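Local coordinates for putative nisin-resistance protein (Streptococcus agalactiae 515, PDB 4Y68), which probably acts as a membrane-associated S41-family peptidase that recognises and cleaves the lantibiotic nisin, giving the bacterium resistance to it, at residues L176-Y188 / A269-Y281. Residues are numbered along the deposited sequence; the frame is centred on the assembly and turned at random.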
ATOM      1  N   LEU A 176      15.536   7.533   0.488  1.00 22.13           N
ATOM      2  CA  LEU A 176      14.843   7.570  -0.805  1.00 27.25           C
ATOM      3  C   LEU A 176      15.078   8.900  -1.543  1.00 24.91           C
ATOM      4  O   LEU A 176      15.348   9.924  -0.937  1.00 25.23           O
ATOM      5  CB  LEU A 176      13.337   7.334  -0.619  1.00 23.02           C
ATOM      6  CG  LEU A 176      12.825   5.906  -0.355  1.00 22.14           C
ATOM      7  CD1 LEU A 176      11.388   5.949   0.162  1.00 19.25           C
ATOM      8  CD2 LEU A 176      12.917   5.045  -1.582  1.00 18.35           C
ATOM      9  N   PRO A 177      14.950   8.882  -2.867  1.00 25.21           N
ATOM     10  CA  PRO A 177      15.158  10.069  -3.697  1.00 24.41           C
ATOM     11  C   PRO A 177      14.116  11.125  -3.402  1.00 27.60           C
ATOM     12  O   PRO A 177      12.977  10.753  -3.103  1.00 25.29           O
ATOM     13  CB  PRO A 177      14.984   9.537  -5.133  1.00 24.36           C
ATOM     14  CG  PRO A 177      15.144   8.090  -5.024  1.00 28.04           C
ATOM     15  CD  PRO A 177      14.644   7.695  -3.677  1.00 25.58           C
ATOM     16  N   ASN A 178      14.478  12.403  -3.484  1.00 24.33           N
ATOM     17  CA  ASN A 178      13.466  13.458  -3.515  1.00 26.95           C
ATOM     18  C   ASN A 178      13.000  13.638  -4.953  1.00 27.51           C
ATOM     19  O   ASN A 178      13.275  14.645  -5.584  1.00 28.51           O
ATOM     20  CB  ASN A 178      14.011  14.770  -2.958  1.00 26.55           C
ATOM     21  CG  ASN A 178      12.950  15.840  -2.858  1.00 30.85           C
ATOM     22  OD1 ASN A 178      11.772  15.552  -2.663  1.00 31.45           O
ATOM     23  ND2 ASN A 178      13.359  17.084  -3.005  1.00 38.28           N
ATOM     24  N   ASP A 179      12.315  12.631  -5.470  1.00 28.13           N
ATOM     25  CA  ASP A 179      11.990  12.547  -6.893  1.00 25.54           C
ATOM     26  C   ASP A 179      10.865  11.528  -7.062  1.00 25.87           C
ATOM     27  O   ASP A 179      10.250  11.095  -6.089  1.00 24.28           O
ATOM     28  CB  ASP A 179      13.230  12.112  -7.704  1.00 28.93           C
ATOM     29  CG  ASP A 179      13.201  12.572  -9.167  1.00 33.84           C
ATOM     30  OD1 ASP A 179      12.115  12.685  -9.775  1.00 33.69           O
ATOM     31  OD2 ASP A 179      14.293  12.828  -9.715  1.00 38.99           O
ATOM     32  N   THR A 180      10.654  11.103  -8.296  1.00 22.01           N
ATOM     33  CA  THR A 180       9.652  10.116  -8.622  1.00 26.33           C
ATOM     34  C   THR A 180       9.862   8.819  -7.838  1.00 22.90           C
ATOM     35  O   THR A 180      10.957   8.301  -7.768  1.00 22.14           O
ATOM     36  CB  THR A 180       9.664   9.830 -10.131  1.00 27.71           C
ATOM     37  OG1 THR A 180       9.076  10.942 -10.827  1.00 25.03           O
ATOM     38  CG2 THR A 180       8.894   8.570 -10.440  1.00 22.54           C
ATOM     39  N   LEU A 181       8.799   8.326  -7.223  1.00 23.21           N
ATOM     40  CA  LEU A 181       8.841   7.043  -6.535  1.00 19.42           C
ATOM     41  C   LEU A 181       8.287   5.917  -7.414  1.00 20.25           C
ATOM     42  O   LEU A 181       8.941   4.887  -7.581  1.00 20.16           O
ATOM     43  CB  LEU A 181       8.075   7.134  -5.216  1.00 19.75           C
ATOM     44  CG  LEU A 181       8.871   7.560  -3.976  1.00 26.82           C
ATOM     45  CD1 LEU A 181      10.237   8.150  -4.285  1.00 19.79           C
ATOM     46  CD2 LEU A 181       8.056   8.491  -3.106  1.00 24.74           C
ATOM     47  N   PHE A 182       7.078   6.101  -7.943  1.00 17.14           N
ATOM     48  CA  PHE A 182       6.525   5.217  -8.973  1.00 20.93           C
ATOM     49  C   PHE A 182       5.471   6.008  -9.758  1.00 22.93           C
ATOM     50  O   PHE A 182       5.116   7.108  -9.358  1.00 22.95           O
ATOM     51  CB  PHE A 182       5.929   3.920  -8.370  1.00 18.18           C
ATOM     52  CG  PHE A 182       4.856   4.165  -7.340  1.00 21.28           C
ATOM     53  CD1 PHE A 182       5.176   4.305  -6.000  1.00 18.54           C
ATOM     54  CD2 PHE A 182       3.533   4.275  -7.713  1.00 20.88           C
ATOM     55  CE1 PHE A 182       4.192   4.546  -5.053  1.00 22.60           C
ATOM     56  CE2 PHE A 182       2.546   4.508  -6.765  1.00 22.20           C
ATOM     57  CZ  PHE A 182       2.870   4.647  -5.442  1.00 21.97           C
ATOM     58  N   HIS A 183       4.997   5.462 -10.880  1.00 24.96           N
ATOM     59  CA  HIS A 183       3.885   6.075 -11.647  1.00 23.38           C
ATOM     60  C   HIS A 183       2.605   5.245 -11.569  1.00 22.55           C
ATOM     61  O   HIS A 183       2.633   4.060 -11.245  1.00 23.68           O
ATOM     62  CB  HIS A 183       4.252   6.233 -13.124  1.00 23.95           C
ATOM     63  CG  HIS A 183       5.614   6.792 -13.353  1.00 25.12           C
ATOM     64  ND1 HIS A 183       5.874   8.145 -13.350  1.00 29.50           N
ATOM     65  CD2 HIS A 183       6.791   6.182 -13.619  1.00 27.04           C
ATOM     66  CE1 HIS A 183       7.155   8.344 -13.594  1.00 30.13           C
ATOM     67  NE2 HIS A 183       7.735   7.168 -13.762  1.00 30.21           N
ATOM     68  N   TYR A 184       1.474   5.854 -11.896  1.00 24.90           N
ATOM     69  CA  TYR A 184       0.257   5.073 -12.007  1.00 23.45           C
ATOM     70  C   TYR A 184      -0.682   5.719 -13.027  1.00 25.03           C
ATOM     71  O   TYR A 184      -0.728   6.942 -13.170  1.00 27.54           O
ATOM     72  CB  TYR A 184      -0.412   4.899 -10.627  1.00 21.51           C
ATOM     73  CG  TYR A 184      -0.866   6.176  -9.969  1.00 22.81           C
ATOM     74  CD1 TYR A 184       0.057   7.081  -9.438  1.00 28.85           C
ATOM     75  CD2 TYR A 184      -2.217   6.480  -9.864  1.00 27.92           C
ATOM     76  CE1 TYR A 184      -0.367   8.270  -8.824  1.00 28.25           C
ATOM     77  CE2 TYR A 184      -2.649   7.650  -9.263  1.00 31.91           C
ATOM     78  CZ  TYR A 184      -1.724   8.545  -8.749  1.00 29.07           C
ATOM     79  OH  TYR A 184      -2.168   9.698  -8.150  1.00 33.22           O
ATOM     80  N   THR A 185      -1.413   4.883 -13.756  1.00 23.80           N
ATOM     81  CA  THR A 185      -2.316   5.353 -14.809  1.00 25.92           C
ATOM     82  C   THR A 185      -3.744   4.874 -14.577  1.00 22.55           C
ATOM     83  O   THR A 185      -3.938   3.700 -14.282  1.00 22.67           O
ATOM     84  CB  THR A 185      -1.836   4.849 -16.189  1.00 26.51           C
ATOM     85  OG1 THR A 185      -0.478   5.249 -16.384  1.00 26.17           O
ATOM     86  CG2 THR A 185      -2.736   5.379 -17.337  1.00 26.14           C
ATOM     87  N   ASP A 186      -4.740   5.752 -14.719  1.00 23.19           N
ATOM     88  CA  ASP A 186      -6.128   5.335 -14.462  1.00 24.37           C
ATOM     89  C   ASP A 186      -6.834   4.794 -15.713  1.00 24.67           C
ATOM     90  O   ASP A 186      -6.240   4.716 -16.782  1.00 25.65           O
ATOM     91  CB  ASP A 186      -6.951   6.481 -13.844  1.00 23.84           C
ATOM     92  CG  ASP A 186      -7.204   7.652 -14.794  1.00 27.28           C
ATOM     93  OD1 ASP A 186      -7.031   7.556 -16.032  1.00 27.96           O
ATOM     94  OD2 ASP A 186      -7.620   8.703 -14.265  1.00 33.03           O
ATOM     95  N   LYS A 187      -8.101   4.427 -15.580  1.00 26.92           N
ATOM     96  CA  LYS A 187      -8.843   3.852 -16.713  1.00 30.35           C
ATOM     97  C   LYS A 187      -9.017   4.849 -17.859  1.00 27.49           C
ATOM     98  O   LYS A 187      -9.231   4.444 -18.996  1.00 32.58           O
ATOM     99  CB  LYS A 187     -10.220   3.338 -16.258  1.00 31.01           C
ATOM    100  CG  LYS A 187     -11.156   4.447 -15.826  1.00 29.60           C
ATOM    101  CD  LYS A 187     -12.428   3.920 -15.129  1.00 27.14           C
ATOM    102  CE  LYS A 187     -13.259   3.040 -16.041  1.00 26.83           C
ATOM    103  NZ  LYS A 187     -14.412   2.412 -15.285  1.00 25.29           N
ATOM    104  N   TYR A 188      -8.910   6.149 -17.574  1.00 26.97           N
ATOM    105  CA  TYR A 188      -9.056   7.160 -18.622  1.00 23.43           C
ATOM    106  C   TYR A 188      -7.711   7.496 -19.286  1.00 27.49           C
ATOM    107  O   TYR A 188      -7.617   8.383 -20.127  1.00 27.18           O
ATOM    108  CB  TYR A 188      -9.740   8.413 -18.053  1.00 22.90           C
ATOM    109  CG  TYR A 188     -11.077   8.046 -17.434  1.00 28.29           C
ATOM    110  CD1 TYR A 188     -12.200   7.804 -18.237  1.00 28.18           C
ATOM    111  CD2 TYR A 188     -11.208   7.881 -16.065  1.00 22.32           C
ATOM    112  CE1 TYR A 188     -13.434   7.433 -17.674  1.00 24.80           C
ATOM    113  CE2 TYR A 188     -12.422   7.498 -15.496  1.00 25.03           C
ATOM    114  CZ  TYR A 188     -13.537   7.281 -16.301  1.00 29.78           C
ATOM    115  OH  TYR A 188     -14.745   6.889 -15.734  1.00 25.28           O
ATOM    116  N   ALA A 269     -12.674   0.144  -0.854  1.00 21.16           N
ATOM    117  CA  ALA A 269     -11.335   0.181  -1.416  1.00 21.12           C
ATOM    118  C   ALA A 269     -11.383  -0.194  -2.895  1.00 20.06           C
ATOM    119  O   ALA A 269     -11.577  -1.351  -3.232  1.00 21.15           O
ATOM    120  CB  ALA A 269     -10.413  -0.762  -0.670  1.00 18.24           C
ATOM    121  N   LEU A 270     -11.173   0.778  -3.766  1.00 18.83           N
ATOM    122  CA  LEU A 270     -11.383   0.594  -5.210  1.00 18.95           C
ATOM    123  C   LEU A 270     -10.097   0.753  -6.029  1.00 19.52           C
ATOM    124  O   LEU A 270      -9.393   1.755  -5.894  1.00 22.67           O
ATOM    125  CB  LEU A 270     -12.439   1.595  -5.708  1.00 18.68           C
ATOM    126  CG  LEU A 270     -12.859   1.524  -7.175  1.00 21.96           C
ATOM    127  CD1 LEU A 270     -13.340   0.111  -7.508  1.00 20.08           C
ATOM    128  CD2 LEU A 270     -13.971   2.528  -7.455  1.00 17.90           C
ATOM    129  N   THR A 271      -9.801  -0.214  -6.897  1.00 20.11           N
ATOM    130  CA  THR A 271      -8.574  -0.156  -7.680  1.00 17.33           C
ATOM    131  C   THR A 271      -8.744   0.790  -8.854  1.00 20.48           C
ATOM    132  O   THR A 271      -9.704   0.670  -9.620  1.00 23.47           O
ATOM    133  CB  THR A 271      -8.175  -1.548  -8.174  1.00 18.77           C
ATOM    134  OG1 THR A 271      -8.027  -2.415  -7.043  1.00 20.62           O
ATOM    135  CG2 THR A 271      -6.877  -1.490  -8.948  1.00 18.78           C
ATOM    136  N   THR A 272      -7.836   1.743  -8.998  1.00 20.93           N
ATOM    137  CA  THR A 272      -8.033   2.800  -9.986  1.00 22.34           C
ATOM    138  C   THR A 272      -6.805   3.035 -10.852  1.00 21.99           C
ATOM    139  O   THR A 272      -6.865   3.759 -11.826  1.00 23.92           O
ATOM    140  CB  THR A 272      -8.405   4.116  -9.298  1.00 21.14           C
ATOM    141  OG1 THR A 272      -7.341   4.486  -8.413  1.00 24.81           O
ATOM    142  CG2 THR A 272      -9.676   3.936  -8.486  1.00 19.98           C
ATOM    143  N   GLY A 273      -5.696   2.405 -10.495  1.00 19.01           N
ATOM    144  CA  GLY A 273      -4.440   2.670 -11.168  1.00 22.97           C
ATOM    145  C   GLY A 273      -3.550   1.453 -11.391  1.00 24.01           C
ATOM    146  O   GLY A 273      -3.316   0.645 -10.487  1.00 20.96           O
ATOM    147  N   ILE A 274      -3.100   1.315 -12.629  1.00 20.59           N
ATOM    148  CA  ILE A 274      -2.035   0.397 -12.995  1.00 23.22           C
ATOM    149  C   ILE A 274      -0.745   1.093 -12.654  1.00 21.95           C
ATOM    150  O   ILE A 274      -0.720   2.323 -12.594  1.00 26.45           O
ATOM    151  CB  ILE A 274      -2.087   0.037 -14.495  1.00 26.03           C
ATOM    152  CG1 ILE A 274      -3.035  -1.130 -14.694  1.00 26.79           C
ATOM    153  CG2 ILE A 274      -0.724  -0.361 -15.018  1.00 35.02           C
ATOM    154  CD1 ILE A 274      -4.410  -0.771 -14.432  1.00 32.60           C
ATOM    155  N   VAL A 275       0.323   0.334 -12.442  1.00 23.98           N
ATOM    156  CA  VAL A 275       1.541   0.879 -11.848  1.00 20.83           C
ATOM    157  C   VAL A 275       2.790   0.628 -12.712  1.00 22.77           C
ATOM    158  O   VAL A 275       2.917  -0.411 -13.369  1.00 20.62           O
ATOM    159  CB  VAL A 275       1.743   0.281 -10.432  1.00 22.01           C
ATOM    160  CG1 VAL A 275       3.174   0.406  -9.978  1.00 25.18           C
ATOM    161  CG2 VAL A 275       0.809   0.963  -9.413  1.00 25.27           C
ATOM    162  N   SER A 276       3.723   1.576 -12.722  1.00 21.05           N
ATOM    163  CA  SER A 276       5.037   1.287 -13.294  1.00 19.75           C
ATOM    164  C   SER A 276       6.127   1.881 -12.426  1.00 17.92           C
ATOM    165  O   SER A 276       5.921   2.903 -11.805  1.00 20.71           O
ATOM    166  CB  SER A 276       5.131   1.812 -14.723  1.00 21.78           C
ATOM    167  OG  SER A 276       4.793   3.174 -14.734  1.00 27.75           O
ATOM    168  N   ASP A 277       7.279   1.230 -12.370  1.00 21.80           N
ATOM    169  CA  ASP A 277       8.388   1.715 -11.563  1.00 23.29           C
ATOM    170  C   ASP A 277       9.235   2.717 -12.369  1.00 25.52           C
ATOM    171  O   ASP A 277       8.913   3.008 -13.531  1.00 27.43           O
ATOM    172  CB  ASP A 277       9.234   0.538 -11.028  1.00 21.39           C
ATOM    173  CG  ASP A 277       9.863  -0.302 -12.131  1.00 25.67           C
ATOM    174  OD1 ASP A 277      10.169   0.218 -13.216  1.00 24.46           O
ATOM    175  OD2 ASP A 277      10.059  -1.511 -11.905  1.00 31.75           O
ATOM    176  N   ARG A 278      10.275   3.267 -11.739  1.00 24.24           N
ATOM    177  CA  ARG A 278      11.153   4.268 -12.372  1.00 27.00           C
ATOM    178  C   ARG A 278      11.790   3.737 -13.661  1.00 32.47           C
ATOM    179  O   ARG A 278      12.108   4.504 -14.564  1.00 30.06           O
ATOM    180  CB  ARG A 278      12.270   4.722 -11.403  1.00 24.73           C
ATOM    181  CG  ARG A 278      11.903   5.926 -10.544  1.00 32.36           C
ATOM    182  CD  ARG A 278      13.080   6.414  -9.647  1.00 31.28           C
ATOM    183  NE  ARG A 278      13.534   5.296  -8.851  1.00 23.90           N
ATOM    184  CZ  ARG A 278      13.214   5.091  -7.580  1.00 24.18           C
ATOM    185  NH1 ARG A 278      12.489   5.978  -6.896  1.00 19.75           N
ATOM    186  NH2 ARG A 278      13.654   3.986  -6.983  1.00 27.05           N
ATOM    187  N   GLN A 279      11.972   2.422 -13.729  1.00 27.74           N
ATOM    188  CA  GLN A 279      12.706   1.786 -14.813  1.00 30.16           C
ATOM    189  C   GLN A 279      11.804   1.521 -16.007  1.00 31.51           C
ATOM    190  O   GLN A 279      12.270   1.169 -17.086  1.00 32.41           O
ATOM    191  CB  GLN A 279      13.351   0.484 -14.326  1.00 30.99           C
ATOM    192  CG  GLN A 279      14.282   0.687 -13.149  1.00 27.61           C
ATOM    193  CD  GLN A 279      15.017  -0.579 -12.750  1.00 36.18           C
ATOM    194  OE1 GLN A 279      14.434  -1.486 -12.155  1.00 39.12           O
ATOM    195  NE2 GLN A 279      16.305  -0.646 -13.071  1.00 28.97           N
ATOM    196  N   GLY A 280      10.511   1.734 -15.815  1.00 29.38           N
ATOM    197  CA  GLY A 280       9.544   1.582 -16.883  1.00 30.95           C
ATOM    198  C   GLY A 280       8.781   0.268 -16.871  1.00 28.97           C
ATOM    199  O   GLY A 280       7.931   0.053 -17.730  1.00 28.62           O
ATOM    200  N   TYR A 281       9.084  -0.616 -15.923  1.00 28.30           N
ATOM    201  CA  TYR A 281       8.389  -1.907 -15.839  1.00 29.32           C
ATOM    202  C   TYR A 281       6.943  -1.758 -15.385  1.00 25.68           C
ATOM    203  O   TYR A 281       6.664  -1.006 -14.458  1.00 26.07           O
ATOM    204  CB  TYR A 281       9.104  -2.855 -14.884  1.00 28.27           C
ATOM    205  CG  TYR A 281      10.441  -3.317 -15.378  1.00 37.40           C
ATOM    206  CD1 TYR A 281      10.546  -4.392 -16.247  1.00 41.69           C
ATOM    207  CD2 TYR A 281      11.614  -2.689 -14.960  1.00 36.80           C
ATOM    208  CE1 TYR A 281      11.786  -4.826 -16.698  1.00 42.30           C
ATOM    209  CE2 TYR A 281      12.848  -3.116 -15.403  1.00 37.83           C
ATOM    210  CZ  TYR A 281      12.929  -4.183 -16.270  1.00 39.66           C
ATOM    211  OH  TYR A 281      14.157  -4.610 -16.713  1.00 50.75           O
TER
HETATM  212  O   HOH W   1      10.291   2.998  -8.976  1.00 21.88           O
HETATM  213  O   HOH W   2       1.871   3.552 -14.927  1.00 13.76           O
HETATM  214  O   HOH W   3      -9.296   4.604 -13.075  1.00 28.58           O
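Arg278 reaches past the end of the strand ladder to Thr180, where its NH1 donates to Thr180 O (2.9 Å), a bond lying in both the guanidinium and the carbonyl plane. CD lies 3.4 Å from Thr180 O, and the bend at chi3 (-55°) turns the guanidinium so that NH1 meets the same oxygen; CG of Pro177 lies over one guanidinium face, Leu181 O over the other. A water bridges the backbones, accepting from Arg278 N and donating to Leu181 O. Beyond it the strands pair antiparallel: His183 and Ser276 exchange two bonds, His183 N to Ser276 O being nearly straight (2.9 Å, 171°), and Thr185 and Ile274 exchange two more. On one face Ser276 OG sits 3.5 Å from His183 CB, while a second water links it to Thr185 OG1; on the other, Tyr184 CB rests against Val275 CG2 (4.3 Å). Further out, Thr193 OG1 is hydrogen-bonded to His183 ND1, and the carbonyls of Ser236 and Lys238 take Arg278 NH2. Strand 180-185 lies between 267-276 and 191-195 in an antiparallel sheet, where a classic bulge sets Leu181 and Phe182 opposite Ile194, Val256 of strand 256-261 touches Phe182, Tyr184 and Val275, and helix 165-171 packs on Leu181 and Phe182.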